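Local atomic coordinates of type IV pilus assembly protein PilF (Pseudomonas aeruginosa, PDB entry 2HO1), a protein that is needed for type IV pilus formation and twitching motility, directing PilQ to the outer membrane and its assembly there into dodecameric secretins. Residues K62-D67 with A71-A76; R95-S100 with A105-N110; L149-M154 with K161-K166. All blocks are in the same frame, centred on the assembly; numbering follows the deposited sequence.

Contact 1. Residues K62-D67 with A71-A76; sequences KALEID and ADAHAA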
loop_
_atom_site.group_PDB
_atom_site.type_symbol
_atom_site.label_atom_id
_atom_site.label_comp_id
_atom_site.label_asym_id
_atom_site.label_seq_id
_atom_site.Cartn_x
_atom_site.Cartn_y
_atom_site.Cartn_z
ATOM N N LYS A 62 -3.357 -13.896 31.827
ATOM C CA LYS A 62 -2.316 -14.820 32.286
ATOM C C LYS A 62 -1.198 -14.813 31.261
ATOM O O LYS A 62 -0.026 -14.717 31.607
ATOM C CB LYS A 62 -2.855 -16.247 32.453
ATOM C CG LYS A 62 -3.780 -16.432 33.642
ATOM C CD LYS A 62 -4.215 -17.897 33.794
ATOM C CE LYS A 62 -5.235 -18.065 34.926
ATOM N NZ LYS A 62 -5.794 -19.463 34.997
ATOM N N ALA A 63 -1.559 -14.913 29.988
ATOM C CA ALA A 63 -0.547 -14.868 28.937
ATOM C C ALA A 63 0.285 -13.595 29.091
ATOM O O ALA A 63 1.517 -13.630 28.995
ATOM C CB ALA A 63 -1.191 -14.885 27.586
ATOM N N LEU A 64 -0.395 -12.476 29.328
ATOM C CA LEU A 64 0.285 -11.200 29.492
ATOM C C LEU A 64 1.103 -11.085 30.785
ATOM O O LEU A 64 2.084 -10.350 30.821
ATOM C CB LEU A 64 -0.728 -10.044 29.385
ATOM C CG LEU A 64 -1.180 -9.765 27.938
ATOM C CD1 LEU A 64 -2.363 -8.785 27.921
ATOM C CD2 LEU A 64 0.006 -9.231 27.126
ATOM N N GLU A 65 0.706 -11.798 31.845
ATOM C CA GLU A 65 1.466 -11.751 33.091
ATOM C C GLU A 65 2.810 -12.468 32.864
ATOM O O GLU A 65 3.821 -12.112 33.460
ATOM C CB GLU A 65 0.685 -12.402 34.224
ATOM N N ILE A 66 2.801 -13.475 31.996
ATOM C CA ILE A 66 3.979 -14.229 31.610
ATOM C C ILE A 66 4.820 -13.443 30.619
ATOM O O ILE A 66 6.046 -13.496 30.662
ATOM C CB ILE A 66 3.591 -15.566 30.961
ATOM C CG1 ILE A 66 3.183 -16.583 32.026
ATOM C CG2 ILE A 66 4.727 -16.093 30.110
ATOM C CD1 ILE A 66 2.422 -17.765 31.477
ATOM N N ASP A 67 4.176 -12.738 29.695
ATOM C CA ASP A 67 4.916 -11.977 28.691
ATOM C C ASP A 67 4.192 -10.672 28.377
ATOM O O ASP A 67 3.390 -10.599 27.439
ATOM C CB ASP A 67 5.075 -12.816 27.420
ATOM C CG ASP A 67 5.825 -12.075 26.323
ATOM O OD1 ASP A 67 6.357 -10.984 26.602
ATOM O OD2 ASP A 67 5.889 -12.587 25.185
ATOM N N ALA A 71 2.606 -9.784 21.459
ATOM C CA ALA A 71 1.782 -9.133 20.459
ATOM C C ALA A 71 0.480 -9.890 20.235
ATOM O O ALA A 71 -0.581 -9.279 20.023
ATOM C CB ALA A 71 2.545 -9.003 19.139
ATOM N N ASP A 72 0.549 -11.216 20.274
ATOM C CA ASP A 72 -0.647 -11.997 20.049
ATOM C C ASP A 72 -1.629 -11.884 21.231
ATOM O O ASP A 72 -2.834 -11.985 21.026
ATOM C CB ASP A 72 -0.307 -13.476 19.812
ATOM C CG ASP A 72 0.227 -13.758 18.402
ATOM O OD1 ASP A 72 0.344 -12.836 17.567
ATOM O OD2 ASP A 72 0.524 -14.935 18.131
ATOM N N ALA A 73 -1.126 -11.695 22.446
ATOM C CA ALA A 73 -2.017 -11.582 23.604
ATOM C C ALA A 73 -2.685 -10.211 23.601
ATOM O O ALA A 73 -3.894 -10.083 23.870
ATOM C CB ALA A 73 -1.258 -11.810 24.892
ATOM N N HIS A 74 -1.909 -9.176 23.306
ATOM C CA HIS A 74 -2.508 -7.841 23.205
ATOM C C HIS A 74 -3.552 -7.839 22.086
ATOM O O HIS A 74 -4.675 -7.346 22.254
ATOM C CB HIS A 74 -1.437 -6.812 22.916
ATOM C CG HIS A 74 -0.635 -6.457 24.117
ATOM N ND1 HIS A 74 -1.205 -5.926 25.257
ATOM C CD2 HIS A 74 0.687 -6.567 24.370
ATOM C CE1 HIS A 74 -0.263 -5.723 26.158
ATOM N NE2 HIS A 74 0.894 -6.102 25.646
ATOM N N ALA A 75 -3.205 -8.441 20.954
ATOM C CA ALA A 75 -4.117 -8.481 19.809
ATOM C C ALA A 75 -5.442 -9.186 20.103
ATOM O O ALA A 75 -6.507 -8.744 19.674
ATOM C CB ALA A 75 -3.419 -9.141 18.617
ATOM N N ALA A 76 -5.381 -10.302 20.819
ATOM C CA ALA A 76 -6.588 -11.031 21.175
ATOM C C ALA A 76 -7.422 -10.200 22.156
ATOM O O ALA A 76 -8.647 -10.117 22.037
ATOM C CB ALA A 76 -6.209 -12.386 21.808
#

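Contact 2. Residues R95-S100 with A105-N110; sequences RKALAS and ARVLNN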
loop_
_atom_site.group_PDB
_atom_site.type_symbol
_atom_site.label_atom_id
_atom_site.label_comp_id
_atom_site.label_asym_id
_atom_site.label_seq_id
_atom_site.Cartn_x
_atom_site.Cartn_y
_atom_site.Cartn_z
ATOM N N ARG A 95 -2.640 -1.034 19.520
ATOM C CA ARG A 95 -1.376 -0.322 19.444
ATOM C C ARG A 95 -0.273 -1.016 20.226
ATOM O O ARG A 95 0.873 -1.016 19.791
ATOM C CB ARG A 95 -1.534 1.129 19.911
ATOM C CG ARG A 95 -2.342 1.974 18.961
ATOM C CD ARG A 95 -2.283 3.400 19.434
ATOM N NE ARG A 95 -3.303 4.281 18.892
ATOM C CZ ARG A 95 -3.304 4.800 17.663
ATOM N NH1 ARG A 95 -2.328 4.512 16.797
ATOM N NH2 ARG A 95 -4.262 5.661 17.317
ATOM N N LYS A 96 -0.600 -1.604 21.374
ATOM C CA LYS A 96 0.420 -2.302 22.148
ATOM C C LYS A 96 0.884 -3.538 21.385
ATOM O O LYS A 96 2.046 -3.890 21.431
ATOM C CB LYS A 96 -0.093 -2.729 23.535
ATOM C CG LYS A 96 -0.345 -1.545 24.499
ATOM C CD LYS A 96 -0.748 -2.050 25.873
ATOM C CE LYS A 96 -0.960 -0.905 26.850
ATOM N NZ LYS A 96 -1.334 -1.453 28.191
ATOM N N ALA A 97 -0.042 -4.194 20.697
ATOM C CA ALA A 97 0.265 -5.382 19.913
ATOM C C ALA A 97 1.250 -5.016 18.781
ATOM O O ALA A 97 2.201 -5.744 18.523
ATOM C CB ALA A 97 -1.013 -5.941 19.345
ATOM N N LEU A 98 1.028 -3.875 18.137
ATOM C CA LEU A 98 1.894 -3.399 17.069
ATOM C C LEU A 98 3.202 -2.729 17.530
ATOM O O LEU A 98 4.085 -2.486 16.723
ATOM C CB LEU A 98 1.127 -2.424 16.190
ATOM C CG LEU A 98 -0.054 -3.107 15.508
ATOM C CD1 LEU A 98 -0.937 -2.045 14.879
ATOM C CD2 LEU A 98 0.474 -4.122 14.445
ATOM N N ALA A 99 3.322 -2.419 18.815
ATOM C CA ALA A 99 4.531 -1.781 19.308
ATOM C C ALA A 99 5.598 -2.841 19.188
ATOM O O ALA A 99 6.716 -2.582 18.739
ATOM C CB ALA A 99 4.361 -1.352 20.768
ATOM N N SER A 100 5.220 -4.056 19.569
ATOM C CA SER A 100 6.115 -5.200 19.506
ATOM C C SER A 100 6.653 -5.346 18.077
ATOM O O SER A 100 7.849 -5.155 17.825
ATOM C CB SER A 100 5.355 -6.450 19.942
ATOM O OG SER A 100 4.804 -6.246 21.236
ATOM N N ALA A 105 1.251 -8.393 9.710
ATOM C CA ALA A 105 0.098 -8.263 8.811
ATOM C C ALA A 105 -1.261 -8.687 9.354
ATOM O O ALA A 105 -2.277 -8.075 9.027
ATOM C CB ALA A 105 0.377 -9.007 7.477
ATOM N N ARG A 106 -1.293 -9.760 10.139
ATOM C CA ARG A 106 -2.543 -10.224 10.691
ATOM C C ARG A 106 -3.135 -9.154 11.631
ATOM O O ARG A 106 -4.315 -8.816 11.538
ATOM C CB ARG A 106 -2.317 -11.538 11.463
ATOM C CG ARG A 106 -3.600 -12.171 11.990
ATOM C CD ARG A 106 -3.297 -13.446 12.819
ATOM N NE ARG A 106 -2.661 -13.082 14.076
ATOM C CZ ARG A 106 -3.336 -12.635 15.136
ATOM N NH1 ARG A 106 -4.672 -12.540 15.088
ATOM N NH2 ARG A 106 -2.688 -12.305 16.249
ATOM N N VAL A 107 -2.295 -8.628 12.516
ATOM C CA VAL A 107 -2.724 -7.640 13.482
ATOM C C VAL A 107 -2.983 -6.302 12.804
ATOM O O VAL A 107 -3.957 -5.620 13.152
ATOM C CB VAL A 107 -1.684 -7.517 14.598
ATOM C CG1 VAL A 107 -2.065 -6.403 15.570
ATOM C CG2 VAL A 107 -1.592 -8.862 15.326
ATOM N N LEU A 108 -2.159 -5.946 11.819
ATOM C CA LEU A 108 -2.400 -4.710 11.085
ATOM C C LEU A 108 -3.758 -4.825 10.392
ATOM O O LEU A 108 -4.511 -3.854 10.320
ATOM C CB LEU A 108 -1.313 -4.462 10.041
ATOM C CG LEU A 108 0.021 -3.912 10.586
ATOM C CD1 LEU A 108 1.109 -4.027 9.487
ATOM C CD2 LEU A 108 -0.159 -2.425 11.041
ATOM N N ASN A 109 -4.094 -6.008 9.897
ATOM C CA ASN A 109 -5.362 -6.150 9.194
ATOM C C ASN A 109 -6.546 -6.107 10.163
ATOM O O ASN A 109 -7.535 -5.480 9.865
ATOM C CB ASN A 109 -5.387 -7.440 8.354
ATOM C CG ASN A 109 -6.681 -7.588 7.565
ATOM O OD1 ASN A 109 -7.065 -6.706 6.791
ATOM N ND2 ASN A 109 -7.354 -8.697 7.755
ATOM N N ASN A 110 -6.433 -6.771 11.320
ATOM C CA ASN A 110 -7.493 -6.739 12.315
ATOM C C ASN A 110 -7.693 -5.284 12.803
ATOM O O ASN A 110 -8.828 -4.830 12.974
ATOM C CB ASN A 110 -7.137 -7.621 13.513
ATOM C CG ASN A 110 -7.235 -9.130 13.193
ATOM O OD1 ASN A 110 -7.837 -9.519 12.208
ATOM N ND2 ASN A 110 -6.653 -9.962 14.039
#

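Contact 3. Residues L149-M154 with K161-K166; sequences LVSLQM and KEYFEK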
loop_
_atom_site.group_PDB
_atom_site.type_symbol
_atom_site.label_atom_id
_atom_site.label_comp_id
_atom_site.label_asym_id
_atom_site.label_seq_id
_atom_site.Cartn_x
_atom_site.Cartn_y
_atom_site.Cartn_z
ATOM N N LEU A 149 -13.153 -1.796 0.759
ATOM C CA LEU A 149 -14.267 -1.239 1.513
ATOM C C LEU A 149 -13.939 0.181 1.984
ATOM O O LEU A 149 -14.788 1.076 1.878
ATOM C CB LEU A 149 -14.624 -2.153 2.695
ATOM C CG LEU A 149 -15.206 -3.524 2.318
ATOM C CD1 LEU A 149 -15.099 -4.444 3.507
ATOM C CD2 LEU A 149 -16.656 -3.426 1.862
ATOM N N VAL A 150 -12.716 0.401 2.483
ATOM C CA VAL A 150 -12.306 1.738 2.932
ATOM C C VAL A 150 -12.352 2.699 1.737
ATOM O O VAL A 150 -12.760 3.856 1.870
ATOM C CB VAL A 150 -10.863 1.718 3.547
ATOM C CG1 VAL A 150 -10.337 3.147 3.766
ATOM C CG2 VAL A 150 -10.867 0.939 4.874
ATOM N N SER A 151 -11.956 2.230 0.556
ATOM C CA SER A 151 -11.977 3.090 -0.616
ATOM C C SER A 151 -13.407 3.540 -0.929
ATOM O O SER A 151 -13.637 4.686 -1.376
ATOM C CB SER A 151 -11.360 2.372 -1.827
ATOM O OG SER A 151 -9.966 2.225 -1.655
ATOM N N LEU A 152 -14.365 2.639 -0.713
ATOM C CA LEU A 152 -15.766 2.970 -0.938
ATOM C C LEU A 152 -16.152 4.179 -0.101
ATOM O O LEU A 152 -16.698 5.155 -0.611
ATOM C CB LEU A 152 -16.655 1.783 -0.568
ATOM C CG LEU A 152 -17.319 1.004 -1.701
ATOM C CD1 LEU A 152 -16.563 1.172 -2.998
ATOM C CD2 LEU A 152 -17.434 -0.456 -1.332
ATOM N N GLN A 153 -15.839 4.111 1.189
ATOM C CA GLN A 153 -16.150 5.186 2.116
ATOM C C GLN A 153 -15.401 6.476 1.838
ATOM O O GLN A 153 -15.782 7.531 2.331
ATOM C CB GLN A 153 -15.887 4.742 3.554
ATOM C CG GLN A 153 -16.800 3.590 3.996
ATOM C CD GLN A 153 -18.262 3.843 3.638
ATOM O OE1 GLN A 153 -18.799 4.901 3.920
ATOM N NE2 GLN A 153 -18.898 2.868 3.003
HETATM N N MSE A 154 -14.334 6.402 1.057
HETATM C CA MSE A 154 -13.574 7.587 0.704
HETATM C C MSE A 154 -14.072 8.097 -0.640
HETATM O O MSE A 154 -13.455 8.964 -1.257
HETATM C CB MSE A 154 -12.081 7.269 0.609
HETATM C CG MSE A 154 -11.432 6.811 1.916
HETATM SE SE MSE A 154 -9.560 6.389 1.613
HETATM C CE MSE A 154 -8.874 6.988 3.267
ATOM N N LYS A 161 -12.713 -0.835 -6.682
ATOM C CA LYS A 161 -12.816 -1.912 -7.653
ATOM C C LYS A 161 -11.481 -2.603 -7.850
ATOM O O LYS A 161 -11.420 -3.851 -7.856
ATOM C CB LYS A 161 -13.348 -1.355 -8.982
ATOM C CG LYS A 161 -13.587 -2.366 -10.071
ATOM C CD LYS A 161 -14.029 -1.608 -11.313
ATOM C CE LYS A 161 -14.015 -2.440 -12.590
ATOM N NZ LYS A 161 -14.269 -1.519 -13.756
ATOM N N GLU A 162 -10.414 -1.819 -8.017
ATOM C CA GLU A 162 -9.088 -2.413 -8.194
ATOM C C GLU A 162 -8.684 -3.229 -6.961
ATOM O O GLU A 162 -8.102 -4.296 -7.091
ATOM C CB GLU A 162 -8.030 -1.341 -8.535
ATOM C CG GLU A 162 -8.251 -0.775 -9.934
ATOM C CD GLU A 162 -7.119 0.102 -10.474
ATOM O OE1 GLU A 162 -5.914 -0.235 -10.314
ATOM O OE2 GLU A 162 -7.455 1.133 -11.100
ATOM N N TYR A 163 -9.010 -2.749 -5.767
ATOM C CA TYR A 163 -8.670 -3.495 -4.577
ATOM C C TYR A 163 -9.490 -4.774 -4.529
ATOM O O TYR A 163 -8.955 -5.839 -4.240
ATOM C CB TYR A 163 -8.881 -2.650 -3.319
ATOM C CG TYR A 163 -7.735 -1.666 -3.065
ATOM C CD1 TYR A 163 -6.395 -2.102 -3.043
ATOM C CD2 TYR A 163 -7.988 -0.312 -2.825
ATOM C CE1 TYR A 163 -5.335 -1.204 -2.785
ATOM C CE2 TYR A 163 -6.951 0.575 -2.567
ATOM C CZ TYR A 163 -5.642 0.134 -2.544
ATOM O OH TYR A 163 -4.656 1.017 -2.234
ATOM N N PHE A 164 -10.784 -4.685 -4.829
ATOM C CA PHE A 164 -11.623 -5.876 -4.845
ATOM C C PHE A 164 -11.125 -6.926 -5.852
ATOM O O PHE A 164 -11.145 -8.119 -5.556
ATOM C CB PHE A 164 -13.088 -5.505 -5.118
ATOM C CG PHE A 164 -13.748 -4.773 -3.963
ATOM C CD1 PHE A 164 -13.518 -5.177 -2.649
ATOM C CD2 PHE A 164 -14.596 -3.689 -4.191
ATOM C CE1 PHE A 164 -14.121 -4.503 -1.589
ATOM C CE2 PHE A 164 -15.198 -3.018 -3.149
ATOM C CZ PHE A 164 -14.966 -3.416 -1.849
ATOM N N GLU A 165 -10.677 -6.489 -7.027
ATOM C CA GLU A 165 -10.144 -7.431 -8.000
ATOM C C GLU A 165 -8.888 -8.125 -7.469
ATOM O O GLU A 165 -8.685 -9.325 -7.721
ATOM C CB GLU A 165 -9.842 -6.725 -9.330
ATOM C CG GLU A 165 -11.090 -6.424 -10.131
ATOM C CD GLU A 165 -10.860 -5.422 -11.257
ATOM O OE1 GLU A 165 -9.806 -4.747 -11.263
ATOM O OE2 GLU A 165 -11.749 -5.283 -12.128
ATOM N N LYS A 166 -8.033 -7.390 -6.749
ATOM C CA LYS A 166 -6.835 -8.016 -6.185
ATOM C C LYS A 166 -7.246 -9.095 -5.174
ATOM O O LYS A 166 -6.645 -10.191 -5.114
ATOM C CB LYS A 166 -5.909 -6.979 -5.496
ATOM C CG LYS A 166 -5.282 -5.933 -6.427
ATOM C CD LYS A 166 -4.287 -5.060 -5.672
ATOM C CE LYS A 166 -4.092 -3.723 -6.358
ATOM N NZ LYS A 166 -3.515 -3.793 -7.749
#

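Contact 1. Residues K62-D67 with A71-A76
Leu64 reaches from helix 57-66 onto Ala73 and His74 of helix 71-83, and the pair illustrates how a tetratricopeptide repeat (TPR) superhelix is built: successive helices turn back through a short loop and pack antiparallel, small residues meeting larger ones. The axes of the two segments run 9.3 Å apart at 148°, and at the backbone Leu64 lies nearest to Ala73.

The apolar part of the contact centres on the methyl of Ala73. Its CB lies 3.6 Å from Leu64 CD2 and is about as near to the branch point behind it, while on another side it faces the methyl of Ala63, CB to CB 4.1 Å. With alanines at both of these positions the two backbones come close, the CA atoms of Leu64 and Ala73 being 6.3 Å apart.

The second kind of interaction is a CH-pi contact. In His74, CG lies anti to the carbonyl carbon (chi1 -77°), which carries the ring to the Leu64 side, and the second torsion then turns one face toward the leucine. Leu64 CD1 only skirts the ring, 4.1 Å from His74 CE1.

Polar bonds hold that ring from outside the two segments. His74 ND1 pairs with Glu93 OE1 and NE2 with Pro68 O; this fixes the ring's rotation and would be consistent with a protonated imidazole, since both nitrogens face oxygens. In the turn, Asp67 bridges to Arg37 of helix 33-49, whose Tyr40 and Ile41 also touch Ala63. With the ring so held, Leu64 CD2 stands over one face of His74, 3.7 Å from the ring centroid and 16° off its normal.

Contact 2. Residues R95-S100 with A105-N110
Leu98 of helix 87-100 is the side chain to follow into helix 105-117, where Val107 and Leu108 receive it. Its CA-CB bond already points toward the partner helix. With CG anti to the carbonyl carbon (chi1 -63°), the branch point arrives beside Val107, CG lying 3.9 Å from Val107 CG1. There the chain forks. CD2 takes the middle position: it presses on Val107 CG1 at 3.6 Å, the closest approach of the contact, and also meets Leu108 CD2 at 3.9 Å. Of the two residues CD1 approaches Leu108, 3.9 Å from its CD2, so that one methyl of Leu108 is met by both branches of Leu98; the Leu98 side chain also touches Tyr111.

The same Val107 CG1 also faces Ala97 CB at 3.9 Å. Leu98 and Val107 run past one another in opposite directions, whereas Leu98 and Leu108 meet at a slant. No hydrogen bond crosses; the junction is wholly aliphatic and buried, an example of small and branched side chains packing between antiparallel helices, here with axes 10.1 Å apart at 154°.

The segments probably fall in the second and third TPR motifs, so the contact joins neighbouring repeats. Around them, helix 71-83 packs its His74 on Ala97 and its Ala75 on Val107, while helix 121-131 covers Leu108 through Arg127, Glu130 and Ala131.

Contact 3. Residues L149-M154 with K161-K166
Phe164 and Tyr163, neighbours on helix 157-170, bring their rings against helix 140-153, which runs antiparallel to it at 170°. The apolar contacts gather at the far end of the Phe164 ring, whose CG lies anti to the carbonyl carbon (chi1 -70°), an orientation that carries the ring to Leu149 and Leu152. Leu152 CD2 comes to the ring edge in its plane, 3.9 Å from CE2. Leu149 CD2 approaches CZ at 4.1 Å. Both leucine side chains cross the phenylalanine at roughly a right angle.

Besides these, the backbone N of Leu149 lies 3.6 Å from Phe164 CZ, a plain van der Waals approach. The mixed contact is that of Ser151, whose OG sits at the edge of the Tyr163 ring, 3.4 Å from CD2 and close to the ring plane. That hydroxyl bonds mainly to Leu147 O, one turn back on its own helix, with Gln159 OE1 as a further partner; Tyr163 OH, for its part, pairs with Tyr125 OH of helix 121-131.

Arg103 of the second subunit forms a salt bridge with Glu162. Two antiparallel helices packed in this way make the helical hairpin of a TPR motif, probably the fourth; TPR1 to TPR4 form the minimal region for secretin assembly and function.

All three contacts are buried helix-helix interfaces without a hydrogen bond between their segments, yet their chemistry differs. Contact 1 sets a leucine on an imidazole face held by outside polar bonds, contact 2 is purely aliphatic, and contact 3 sets two aromatic rings against leucines and a serine hydroxyl. Contacts 1 and 2 adjoin: helices 71-83 and 87-100 follow each other, Ala71 CB lies against Ala97 O, and a weak, long ion pair joins Asp72 to Arg106. Contact 2 probably joins neighbouring repeats, whereas contact 3 probably lies within one. Its centre is nearest the chain's centre (about 12 Å, against 17 and 25 Å), and it alone of the three is touched by the second subunit.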